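Local atomic coordinates of prolyl-ACP dehydrogenase (Oscillatoria sp., PDB entry 4IRN), a protein that oxidises, with FAD as cofactor, a prolyl group carried on an acyl carrier protein in the biosynthesis of the cyanotoxin anatoxin-a. Residues H86-P91 / Y106-L111; H127-E132 / R280-A285; I299-S304 / Q310-F315; K326-N331 / N357-E362. All blocks are in the same frame, centred on the assembly; numbering follows the deposited sequence.

Interaction 1. Residues H86-P91 / Y106-L111; sequences HGWPIP and YALQGL
Trp88 reaches from the loop 86-91 to the helix segment 106-111 and meets Ala107 and Leu108, a small and wholly apolar contact. The main interaction is CH-pi. The methyl group of Ala107 sits over one face of the indole, with CB 4.0 Å from the centroid of the Trp88 six-membered ring and 24° off its normal. It is displaced toward the rim, so Ala107 CB lies 3.7 Å from Trp88 CZ3. Alanine suits this position because its short side chain lets the broad ring settle close to the helix.

Van der Waals packing adds a second point of touch. Leu108 comes to the ring's edge, near its plane, with Leu108 CD2 3.7 Å from Trp88 CZ3. The contact falls on the outer benzo corner of the indole, CE3, CZ3 and CH2, while the Leu108 chain runs past it the other way. Trp88 holds CG opposite its carbonyl carbon (chi1 -74°), which sends the indole out across the gap.

Backbone hydrogen bonds shape both partners. Gly87 to Ile90 form a type I beta turn closed by Ile90 N to Gly87 O at 3.0 Å, and the ring of Pro89 restricts phi within it. On the helix, Leu111 N bonds to Ala107 O at 2.9 Å.

Loop and helix both belong to the largely helical N-terminal domain of the acyl-CoA dehydrogenase fold, away from the FAD sites. The loop follows helix 74-83. Helix 42-58 adds Phe47 and Val51 against Trp88, while Pro89 leans on Ile128 and Trp129 of helix 118-138.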
# COMPACT_ATOMS: atom_id res chain seq x y z
N HIS A 86 6.79 17.45 -33.39
CA HIS A 86 5.89 16.57 -34.15
C HIS A 86 6.62 15.64 -35.12
O HIS A 86 6.22 14.48 -35.25
CB HIS A 86 4.83 17.39 -34.88
CG HIS A 86 4.07 18.33 -34.00
ND1 HIS A 86 4.69 19.39 -33.36
CD2 HIS A 86 2.76 18.34 -33.68
CE1 HIS A 86 3.74 20.01 -32.68
NE2 HIS A 86 2.56 19.41 -32.83
N GLY A 87 7.68 16.14 -35.74
CA GLY A 87 8.49 15.41 -36.71
C GLY A 87 9.56 14.50 -36.12
O GLY A 87 10.20 13.77 -36.88
N TRP A 88 9.77 14.54 -34.77
CA TRP A 88 10.80 13.75 -34.08
C TRP A 88 10.87 12.26 -34.48
O TRP A 88 11.96 11.83 -34.86
CB TRP A 88 10.77 13.93 -32.54
CG TRP A 88 11.30 15.24 -32.02
CD1 TRP A 88 12.04 16.15 -32.71
CD2 TRP A 88 11.20 15.72 -30.68
NE1 TRP A 88 12.37 17.20 -31.89
CE2 TRP A 88 11.87 16.96 -30.63
CE3 TRP A 88 10.59 15.23 -29.51
CZ2 TRP A 88 11.95 17.73 -29.46
CZ3 TRP A 88 10.68 15.99 -28.35
CH2 TRP A 88 11.34 17.22 -28.33
N PRO A 89 9.77 11.46 -34.47
CA PRO A 89 9.90 10.06 -34.90
C PRO A 89 9.63 9.85 -36.40
O PRO A 89 9.66 8.71 -36.88
CB PRO A 89 8.85 9.34 -34.04
CG PRO A 89 7.84 10.38 -33.71
CD PRO A 89 8.39 11.74 -34.03
N ILE A 90 9.33 10.93 -37.14
CA ILE A 90 8.99 10.92 -38.57
C ILE A 90 10.24 11.03 -39.45
O ILE A 90 11.08 11.90 -39.20
CB ILE A 90 7.95 12.04 -38.91
CG1 ILE A 90 6.82 12.18 -37.84
CG2 ILE A 90 7.38 11.92 -40.33
CD1 ILE A 90 5.93 10.92 -37.55
N PRO A 91 10.37 10.18 -40.51
CA PRO A 91 11.54 10.31 -41.40
C PRO A 91 11.55 11.64 -42.14
O PRO A 91 10.49 12.20 -42.43
CB PRO A 91 11.44 9.11 -42.35
CG PRO A 91 10.13 8.50 -42.12
CD PRO A 91 9.47 9.09 -40.94
N TYR A 106 14.02 10.58 -24.63
CA TYR A 106 14.90 11.41 -23.80
C TYR A 106 14.54 12.90 -23.94
O TYR A 106 14.44 13.61 -22.93
CB TYR A 106 16.37 11.16 -24.17
CG TYR A 106 17.37 11.66 -23.15
CD1 TYR A 106 17.29 11.29 -21.81
CD2 TYR A 106 18.47 12.43 -23.55
CE1 TYR A 106 18.25 11.71 -20.89
CE2 TYR A 106 19.43 12.86 -22.63
CZ TYR A 106 19.32 12.49 -21.30
OH TYR A 106 20.26 12.92 -20.40
N ALA A 107 14.31 13.36 -25.19
CA ALA A 107 13.93 14.73 -25.54
C ALA A 107 12.52 15.04 -25.02
O ALA A 107 12.29 16.16 -24.55
CB ALA A 107 14.00 14.94 -27.05
N LEU A 108 11.60 14.04 -25.07
CA LEU A 108 10.23 14.18 -24.54
C LEU A 108 10.25 14.33 -23.02
O LEU A 108 9.46 15.11 -22.46
CB LEU A 108 9.31 12.99 -24.92
CG LEU A 108 8.90 12.82 -26.38
CD1 LEU A 108 8.27 11.47 -26.60
CD2 LEU A 108 7.96 13.92 -26.84
N GLN A 109 11.22 13.57 -22.33
CA GLN A 109 11.41 13.68 -20.89
C GLN A 109 11.81 15.13 -20.58
O GLN A 109 11.22 15.75 -19.70
CB GLN A 109 12.49 12.69 -20.41
CG GLN A 109 12.38 12.32 -18.93
CD GLN A 109 13.18 13.20 -18.02
OE1 GLN A 109 13.99 14.02 -18.46
NE2 GLN A 109 13.03 13.01 -16.72
N GLY A 110 12.70 15.72 -21.41
CA GLY A 110 13.18 17.10 -21.31
C GLY A 110 12.08 18.11 -21.52
O GLY A 110 12.02 19.11 -20.80
N LEU A 111 11.18 17.83 -22.48
CA LEU A 111 10.03 18.68 -22.79
C LEU A 111 9.09 18.76 -21.58
O LEU A 111 8.64 19.85 -21.25
CB LEU A 111 9.29 18.19 -24.06
CG LEU A 111 8.11 19.05 -24.57
CD1 LEU A 111 8.54 20.48 -24.95
CD2 LEU A 111 7.43 18.38 -25.74

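Interaction 2. Residues H127-E132 / R280-A285; sequences HIWACE and RGFILA
Phe282 lays its CB on the indole of Trp129, and this CH-pi contact is the heart of the meeting between segments 127-132 and 280-285. Phe282 CB is 3.7 Å from the centroid of the Trp129 five-membered ring, 19° off its normal, and approaches Trp129 CE2 to 3.5 Å. The phenyl group then leads away: its centroid is 5.1 Å from that of the Trp129 six-membered ring, with the planes inclined at 36°, an oblique pairing. Two large aromatics suit a buried crossing of this kind, where a broad apolar face receives a methylene and the second ring fills the flank.

On the indole's opposite face Ile128 CG2 stands over the centre, 3.8 Å above the plane, so that Trp129 is clamped between its own helical neighbour and Phe282. Asn125, one turn earlier, accepts a hydrogen bond from Trp129 NE1 and thereby satisfies the buried N-H and fixes the ring's rotation.

Behind this shell the backbone widens into a pi-type turn, in which Glu132 N bonds to His127 O at 3.1 Å. Arg280 hydrogen-bonds through NE to Ser400 O and through NH1 to Ser354 OG.

The contact joins the N-terminal and C-terminal domains of the acyl-CoA dehydrogenase fold, and the Ile283 side chain lies about 8 Å from a bound FAD. Helix 118-138 here meets the end of helix 268-282, with helices 101-114 and 316-344 packing around Phe282.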
# COMPACT_ATOMS: atom_id res chain seq x y z
N HIS A 127 -1.46 13.28 -31.09
CA HIS A 127 -1.25 13.59 -32.50
C HIS A 127 -0.08 12.77 -33.09
O HIS A 127 -0.23 12.18 -34.16
CB HIS A 127 -1.02 15.11 -32.65
CG HIS A 127 -0.57 15.57 -34.00
ND1 HIS A 127 -1.47 16.01 -34.95
CD2 HIS A 127 0.68 15.68 -34.51
CE1 HIS A 127 -0.74 16.34 -36.00
NE2 HIS A 127 0.56 16.16 -35.78
N ILE A 128 1.06 12.71 -32.38
CA ILE A 128 2.24 11.96 -32.82
C ILE A 128 2.06 10.44 -32.81
O ILE A 128 2.19 9.80 -33.85
CB ILE A 128 3.50 12.37 -32.01
CG1 ILE A 128 3.83 13.86 -32.21
CG2 ILE A 128 4.71 11.52 -32.40
CD1 ILE A 128 4.55 14.51 -31.01
N TRP A 129 1.81 9.87 -31.62
CA TRP A 129 1.72 8.42 -31.40
C TRP A 129 0.46 7.71 -31.86
O TRP A 129 0.57 6.57 -32.34
CB TRP A 129 2.11 8.03 -29.97
CG TRP A 129 3.36 8.73 -29.48
CD1 TRP A 129 3.42 9.71 -28.54
CD2 TRP A 129 4.69 8.54 -29.96
NE1 TRP A 129 4.72 10.13 -28.38
CE2 TRP A 129 5.52 9.44 -29.25
CE3 TRP A 129 5.28 7.69 -30.91
CZ2 TRP A 129 6.91 9.50 -29.46
CZ3 TRP A 129 6.65 7.76 -31.13
CH2 TRP A 129 7.45 8.67 -30.41
N ALA A 130 -0.72 8.33 -31.71
CA ALA A 130 -1.98 7.69 -32.10
C ALA A 130 -2.46 8.01 -33.52
O ALA A 130 -3.41 7.37 -34.00
CB ALA A 130 -3.07 8.00 -31.09
N CYS A 131 -1.81 8.98 -34.20
CA CYS A 131 -2.21 9.39 -35.54
C CYS A 131 -1.09 9.30 -36.58
O CYS A 131 -1.27 8.60 -37.58
CB CYS A 131 -2.85 10.77 -35.52
SG CYS A 131 -4.19 10.94 -34.31
N GLU A 132 0.03 10.01 -36.35
CA GLU A 132 1.17 10.01 -37.28
C GLU A 132 1.82 8.64 -37.41
O GLU A 132 2.12 8.22 -38.53
CB GLU A 132 2.23 11.06 -36.89
CG GLU A 132 1.83 12.52 -37.06
CD GLU A 132 2.92 13.53 -36.74
OE1 GLU A 132 3.86 13.19 -36.00
OE2 GLU A 132 2.81 14.68 -37.21
N ARG A 280 0.67 3.91 -25.37
CA ARG A 280 0.94 3.47 -24.00
C ARG A 280 2.38 3.68 -23.56
O ARG A 280 2.61 4.15 -22.45
CB ARG A 280 0.52 2.00 -23.78
CG ARG A 280 -0.98 1.81 -23.75
CD ARG A 280 -1.36 0.35 -23.84
NE ARG A 280 -2.81 0.19 -23.89
CZ ARG A 280 -3.44 -0.98 -23.86
NH1 ARG A 280 -2.74 -2.11 -23.79
NH2 ARG A 280 -4.76 -1.03 -23.89
N GLY A 281 3.32 3.37 -24.44
CA GLY A 281 4.74 3.49 -24.15
C GLY A 281 5.33 4.88 -24.20
O GLY A 281 6.34 5.13 -23.54
N PHE A 282 4.74 5.81 -25.00
CA PHE A 282 5.32 7.14 -25.18
C PHE A 282 4.51 8.38 -24.81
O PHE A 282 5.08 9.47 -24.74
CB PHE A 282 5.98 7.25 -26.57
CG PHE A 282 6.96 6.12 -26.81
CD1 PHE A 282 8.19 6.10 -26.17
CD2 PHE A 282 6.62 5.05 -27.62
CE1 PHE A 282 9.06 5.03 -26.34
CE2 PHE A 282 7.50 3.98 -27.80
CZ PHE A 282 8.71 3.99 -27.15
N ILE A 283 3.19 8.23 -24.55
CA ILE A 283 2.34 9.35 -24.14
C ILE A 283 2.77 9.92 -22.77
O ILE A 283 2.57 11.10 -22.51
CB ILE A 283 0.82 9.00 -24.21
CG1 ILE A 283 -0.05 10.25 -24.39
CG2 ILE A 283 0.34 8.12 -23.04
CD1 ILE A 283 -1.20 10.08 -25.37
N LEU A 284 3.38 9.07 -21.91
CA LEU A 284 3.82 9.42 -20.56
C LEU A 284 5.32 9.66 -20.43
O LEU A 284 5.83 9.77 -19.31
CB LEU A 284 3.32 8.36 -19.55
CG LEU A 284 1.80 8.27 -19.31
CD1 LEU A 284 1.48 7.21 -18.28
CD2 LEU A 284 1.22 9.60 -18.88
N ALA A 285 6.04 9.78 -21.57
CA ALA A 285 7.47 10.04 -21.61
C ALA A 285 7.76 11.40 -20.96
O ALA A 285 8.70 11.51 -20.16
CB ALA A 285 7.98 10.03 -23.04

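Interaction 3. Residues I299-S304 / Q310-F315; sequences IRYARS and QAIGKF. With FAD (flavin-adenine dinucleotide), chain J.
The ring of Tyr301 meets the end of Ile312 obliquely, Tyr301 CD2 lying 4.1 Å from Ile312 CD1, and it stacks on His375. Across the way, the ring of Phe315 is sandwiched. The side-chain nitrogen NE2 of Gln310 sits over one face, toward the rim, and the adenine of FAD covers the other, with FAD C6A above the centre of the Phe315 ring at a height of 3.7 Å. A flat hydrocarbon ring is well suited to receive an adenine.

Ile312 serves both neighbours. Its CG1 stands between the backbone N and the carbonyl carbon (chi1 52°), which puts CG1 against Ala302 and CG2 on the ribose, with CD1 touching both the helix and the cofactor; Ile312 CG2 is 3.4 Å from FAD O4B.

In this acyl-CoA dehydrogenase fold, within the C-terminal helical domain, the chain passes from helix 285-304 through a small antiparallel hairpin, strands 306-307 and 310-311, into helix 316-344, for which Phe315 is the N-cap residue. The turn is pinned by Gly313 N donating to Ala302 O at 2.9 Å, with an N-H...O angle of 151° and the donor tilted 23° from the carbonyl plane. Glycine, lacking a side chain, lets its backbone come so near the helix end. Alanine likewise fits at Ala311, whose CB packs 3.5 Å from Ala302 O. Leu416 of the second subunit packs against Ile299 and Ala302, and hydrogen bonds from the fourth subunit, among them those of Ala162 N and Thr163 N, hold other parts of the same FAD.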
# COMPACT_ATOMS: atom_id res chain seq x y z
N ILE A 299 12.30 18.92 -2.95
CA ILE A 299 13.58 18.88 -2.20
C ILE A 299 13.89 20.31 -1.74
O ILE A 299 14.12 20.52 -0.55
CB ILE A 299 14.77 18.24 -2.99
CG1 ILE A 299 14.53 16.75 -3.26
CG2 ILE A 299 16.09 18.41 -2.21
CD1 ILE A 299 15.39 16.13 -4.35
N ARG A 300 13.83 21.29 -2.67
CA ARG A 300 14.06 22.71 -2.39
C ARG A 300 13.19 23.18 -1.22
O ARG A 300 13.72 23.79 -0.30
CB ARG A 300 13.78 23.58 -3.63
CG ARG A 300 14.93 23.65 -4.62
CD ARG A 300 14.69 24.68 -5.71
NE ARG A 300 14.82 24.10 -7.05
CZ ARG A 300 13.90 24.18 -8.01
NH1 ARG A 300 12.73 24.76 -7.76
NH2 ARG A 300 14.10 23.61 -9.19
N TYR A 301 11.88 22.85 -1.24
CA TYR A 301 10.93 23.23 -0.18
C TYR A 301 11.23 22.52 1.16
O TYR A 301 11.15 23.15 2.21
CB TYR A 301 9.48 22.99 -0.62
CG TYR A 301 8.48 23.71 0.25
CD1 TYR A 301 8.18 25.05 0.02
CD2 TYR A 301 7.85 23.07 1.32
CE1 TYR A 301 7.28 25.74 0.84
CE2 TYR A 301 6.94 23.74 2.13
CZ TYR A 301 6.66 25.08 1.89
OH TYR A 301 5.77 25.77 2.66
N ALA A 302 11.57 21.21 1.10
CA ALA A 302 11.89 20.42 2.29
C ALA A 302 13.18 20.89 2.98
O ALA A 302 13.34 20.71 4.19
CB ALA A 302 11.98 18.94 1.94
N ARG A 303 14.07 21.53 2.22
CA ARG A 303 15.31 22.10 2.72
C ARG A 303 15.12 23.56 3.18
O ARG A 303 15.71 23.96 4.17
CB ARG A 303 16.39 22.01 1.65
CG ARG A 303 16.80 20.57 1.30
CD ARG A 303 17.90 20.61 0.27
NE ARG A 303 19.13 21.00 0.97
CZ ARG A 303 20.37 20.96 0.48
NH1 ARG A 303 20.59 20.54 -0.76
NH2 ARG A 303 21.39 21.33 1.24
N SER A 304 14.28 24.32 2.47
CA SER A 304 13.97 25.72 2.75
C SER A 304 13.00 25.92 3.91
O SER A 304 13.29 26.70 4.81
CB SER A 304 13.42 26.43 1.51
OG SER A 304 14.40 26.52 0.49
N GLN A 310 13.98 23.47 12.77
CA GLN A 310 14.75 22.80 11.73
C GLN A 310 13.98 22.69 10.41
O GLN A 310 12.77 22.90 10.40
CB GLN A 310 15.29 21.45 12.22
CG GLN A 310 14.24 20.53 12.82
CD GLN A 310 14.76 19.13 13.04
OE1 GLN A 310 15.88 18.90 13.54
NE2 GLN A 310 13.92 18.15 12.71
N ALA A 311 14.69 22.36 9.30
CA ALA A 311 14.07 22.18 8.00
C ALA A 311 13.19 20.97 8.10
O ALA A 311 13.55 20.02 8.78
CB ALA A 311 15.13 21.97 6.93
N ILE A 312 12.01 21.02 7.45
CA ILE A 312 11.02 19.95 7.47
C ILE A 312 11.56 18.59 6.98
O ILE A 312 11.12 17.55 7.48
CB ILE A 312 9.67 20.35 6.80
CG1 ILE A 312 9.89 20.93 5.38
CG2 ILE A 312 8.88 21.34 7.69
CD1 ILE A 312 8.85 20.57 4.37
N GLY A 313 12.52 18.63 6.06
CA GLY A 313 13.20 17.45 5.52
C GLY A 313 14.05 16.70 6.53
O GLY A 313 14.49 15.59 6.25
N LYS A 314 14.30 17.29 7.69
CA LYS A 314 15.02 16.66 8.79
C LYS A 314 14.14 15.66 9.55
O LYS A 314 14.66 14.83 10.30
CB LYS A 314 15.66 17.70 9.74
CG LYS A 314 16.76 18.56 9.09
CD LYS A 314 18.05 17.77 8.84
CE LYS A 314 19.03 18.58 8.04
NZ LYS A 314 20.26 17.78 7.75
N PHE A 315 12.81 15.73 9.34
CA PHE A 315 11.83 14.80 9.90
C PHE A 315 11.68 13.68 8.87
O PHE A 315 11.43 13.96 7.68
CB PHE A 315 10.48 15.49 10.18
CG PHE A 315 10.55 16.69 11.10
CD1 PHE A 315 10.73 16.53 12.47
CD2 PHE A 315 10.41 17.98 10.59
CE1 PHE A 315 10.78 17.64 13.31
CE2 PHE A 315 10.47 19.09 11.44
CZ PHE A 315 10.65 18.92 12.79
PA FAD J . 3.88 23.04 7.84
O1A FAD J . 4.15 23.32 9.27
O2A FAD J . 4.35 24.08 6.80
O5B FAD J . 4.40 21.59 7.43
C5B FAD J . 5.27 21.40 6.30
C4B FAD J . 5.30 19.90 6.12
O4B FAD J . 6.25 19.33 7.03
C3B FAD J . 3.94 19.24 6.39
O3B FAD J . 3.50 18.56 5.22
C2B FAD J . 4.16 18.31 7.58
O2B FAD J . 3.75 17.00 7.21
C1B FAD J . 5.67 18.29 7.80
N9A FAD J . 6.08 18.47 9.19
C8A FAD J . 6.16 19.65 9.89
N7A FAD J . 6.48 19.51 11.15
C5A FAD J . 6.64 18.13 11.30
C6A FAD J . 6.98 17.33 12.41
N6A FAD J . 7.19 17.79 13.64
N1A FAD J . 7.07 15.99 12.21
C2A FAD J . 6.81 15.51 10.99
N3A FAD J . 6.47 16.17 9.88
C4A FAD J . 6.40 17.48 10.10
N1 FAD J . -5.70 27.39 10.68
C2 FAD J . -6.33 28.21 11.61
O2 FAD J . -5.76 28.60 12.62
N3 FAD J . -7.64 28.61 11.40
C4 FAD J . -8.41 28.27 10.32
O4 FAD J . -9.57 28.68 10.24
C4X FAD J . -7.74 27.41 9.33
N5 FAD J . -8.41 27.07 8.25
C5X FAD J . -7.75 26.29 7.30
C6 FAD J . -8.45 25.91 6.15
C7 FAD J . -7.86 25.13 5.16
C7M FAD J . -8.68 24.70 3.97
C8 FAD J . -6.52 24.73 5.31
C8M FAD J . -5.82 23.90 4.26
C9 FAD J . -5.81 25.11 6.45
C9A FAD J . -6.40 25.88 7.45
N10 FAD J . -5.72 26.29 8.63
C10 FAD J . -6.36 27.03 9.59
C1' FAD J . -4.28 25.96 8.76
C2' FAD J . -4.08 24.45 8.83
O2' FAD J . -4.36 23.97 10.14
C3' FAD J . -2.68 24.06 8.36
O3' FAD J . -2.73 23.34 7.13
C4' FAD J . -1.84 23.30 9.39
O4' FAD J . -1.65 24.21 10.48
C5' FAD J . -0.51 22.87 8.82
O5' FAD J . -0.05 24.05 8.11
P FAD J . 1.26 24.03 7.27
O1P FAD J . 1.14 23.27 6.01
O2P FAD J . 1.59 25.51 7.39
O3P FAD J . 2.34 23.15 8.05

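Interaction 4. Residues K326-N331 / N357-E362; sequences KLRLEN and NLYISE
Tyr359 points its ring from helix 350-375 at Arg328 and Asn331 of helix 316-344. From CB, the chain holds CG opposite the backbone nitrogen (chi1 -172°), which directs the aromatic ring at the facing helix. Farther out, Tyr359 CE2 lies 3.5 Å from Asn331 CB, and 3.7 Å from Arg328 O, which sits at the ring's edge in its plane. Next comes Tyr359 CZ, also 3.5 Å from Asn331 CB. At the tip, Tyr359 OH receives a weak, bent hydrogen bond from Asn331 ND2 at 3.0 Å (N-H...O 126°), and the same OH rests 3.6 Å from Arg328 CG.

Tyrosine suits this place because it spans the gap with a rigid ring and still ends in a polar atom. The two helices belong to the C-terminal helical bundle of the acyl-CoA dehydrogenase fold and run roughly antiparallel, with segment axes 10.1 Å apart at closest approach and directions 147° apart. One long side chain therefore bridges most of the spacing.

The amide of Asn331 stands steeply to the phenol ring rather than lying along it. Beyond its backbone, Arg328 meets Tyr359 with the aliphatic start of its side chain, CB and CG; its guanidinium turns away to a salt bridge with Glu370 and a hydrogen bond with Ser367. The second subunit covers part of this region, where its Tyr335 packs on Leu327 and Asn331.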
# COMPACT_ATOMS: atom_id res chain seq x y z
N LYS A 326 11.89 9.59 -5.52
CA LYS A 326 13.14 9.21 -6.18
C LYS A 326 13.06 7.79 -6.76
O LYS A 326 13.38 7.60 -7.94
CB LYS A 326 14.35 9.38 -5.23
CG LYS A 326 15.72 9.02 -5.84
CD LYS A 326 16.13 9.92 -7.02
CE LYS A 326 17.43 9.46 -7.62
NZ LYS A 326 17.80 10.28 -8.80
N LEU A 327 12.61 6.80 -5.95
CA LEU A 327 12.44 5.41 -6.38
C LEU A 327 11.51 5.32 -7.58
O LEU A 327 11.85 4.67 -8.58
CB LEU A 327 11.92 4.51 -5.24
CG LEU A 327 12.87 4.25 -4.05
CD1 LEU A 327 12.09 3.82 -2.84
CD2 LEU A 327 13.90 3.18 -4.38
N ARG A 328 10.35 6.01 -7.51
CA ARG A 328 9.36 6.04 -8.58
C ARG A 328 9.89 6.65 -9.88
O ARG A 328 9.63 6.11 -10.95
CB ARG A 328 8.08 6.77 -8.14
CG ARG A 328 7.21 5.88 -7.30
CD ARG A 328 5.83 6.43 -7.16
NE ARG A 328 5.46 6.34 -5.76
CZ ARG A 328 5.48 7.35 -4.91
NH1 ARG A 328 5.82 8.57 -5.32
NH2 ARG A 328 5.17 7.16 -3.64
N LEU A 329 10.66 7.75 -9.77
CA LEU A 329 11.26 8.45 -10.91
C LEU A 329 12.23 7.55 -11.68
O LEU A 329 12.17 7.51 -12.91
CB LEU A 329 11.94 9.76 -10.46
CG LEU A 329 12.70 10.57 -11.53
CD1 LEU A 329 11.74 11.23 -12.52
CD2 LEU A 329 13.58 11.61 -10.90
N GLU A 330 13.09 6.82 -10.95
CA GLU A 330 14.08 5.90 -11.53
C GLU A 330 13.43 4.68 -12.17
O GLU A 330 13.93 4.20 -13.18
CB GLU A 330 15.18 5.53 -10.52
CG GLU A 330 16.02 6.72 -10.06
CD GLU A 330 16.74 7.53 -11.13
OE1 GLU A 330 17.35 6.92 -12.04
OE2 GLU A 330 16.71 8.78 -11.04
N ASN A 331 12.32 4.20 -11.60
CA ASN A 331 11.54 3.08 -12.13
C ASN A 331 10.81 3.48 -13.41
O ASN A 331 10.74 2.69 -14.35
CB ASN A 331 10.51 2.59 -11.12
CG ASN A 331 11.05 1.69 -10.03
OD1 ASN A 331 11.79 0.74 -10.30
ND2 ASN A 331 10.63 1.95 -8.78
N ASN A 357 2.81 2.20 -19.11
CA ASN A 357 1.62 3.01 -18.92
C ASN A 357 1.02 2.81 -17.53
O ASN A 357 0.71 3.78 -16.85
CB ASN A 357 0.61 2.69 -19.99
CG ASN A 357 -0.37 3.81 -20.21
OD1 ASN A 357 -1.45 3.83 -19.62
ND2 ASN A 357 -0.01 4.75 -21.04
N LEU A 358 0.89 1.54 -17.11
CA LEU A 358 0.33 1.18 -15.81
C LEU A 358 1.19 1.73 -14.67
O LEU A 358 0.65 2.35 -13.75
CB LEU A 358 0.12 -0.36 -15.69
CG LEU A 358 -0.20 -0.97 -14.31
CD1 LEU A 358 -1.60 -0.63 -13.85
CD2 LEU A 358 -0.07 -2.47 -14.35
N TYR A 359 2.53 1.53 -14.74
CA TYR A 359 3.44 2.02 -13.72
C TYR A 359 3.52 3.55 -13.65
O TYR A 359 3.30 4.10 -12.58
CB TYR A 359 4.85 1.40 -13.84
CG TYR A 359 5.72 1.77 -12.66
CD1 TYR A 359 5.67 1.03 -11.48
CD2 TYR A 359 6.48 2.93 -12.66
CE1 TYR A 359 6.37 1.43 -10.34
CE2 TYR A 359 7.17 3.36 -11.53
CZ TYR A 359 7.12 2.59 -10.37
OH TYR A 359 7.85 2.95 -9.26
N ILE A 360 3.88 4.21 -14.75
CA ILE A 360 4.07 5.66 -14.84
C ILE A 360 2.83 6.48 -14.45
O ILE A 360 2.99 7.47 -13.75
CB ILE A 360 4.74 6.10 -16.17
CG1 ILE A 360 6.07 5.33 -16.38
CG2 ILE A 360 4.95 7.63 -16.21
CD1 ILE A 360 6.72 5.44 -17.72
N SER A 361 1.62 6.06 -14.89
CA SER A 361 0.39 6.78 -14.61
C SER A 361 0.10 6.82 -13.13
O SER A 361 -0.28 7.88 -12.61
CB SER A 361 -0.78 6.15 -15.35
OG SER A 361 -0.98 4.80 -14.97
N GLU A 362 0.32 5.69 -12.44
CA GLU A 362 0.10 5.58 -11.00
C GLU A 362 1.21 6.24 -10.19
O GLU A 362 0.93 6.82 -9.15
CB GLU A 362 -0.07 4.12 -10.57
CG GLU A 362 -1.40 3.52 -10.99
CD GLU A 362 -1.53 2.02 -10.80
OE1 GLU A 362 -0.60 1.36 -10.29
OE2 GLU A 362 -2.63 1.51 -11.13

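Interactions 1 and 2 adjoin, their centres 10 Å apart: Pro89 CG touches Ile128 CG2 at 3.6 Å, and Leu108 packs on both tryptophans. Interaction 2 meets interaction 4 in turn, where Arg280 O and Asn357 ND2 are 3.0 Å apart, probably hydrogen-bonded, and Leu284 lies on Ile360. Interaction 3 stands apart, its centre about 37 Å from that of interaction 2 and 24 Å from that of interaction 4, whose nearest atoms are about 7 Å away. Two separate FAD molecules are concerned: 310-315 contacts the adenosine of one directly, whereas the side chain of Ile283 in interaction 2 lies about 8 Å from another. Interactions 3 and 4 also both face the second subunit.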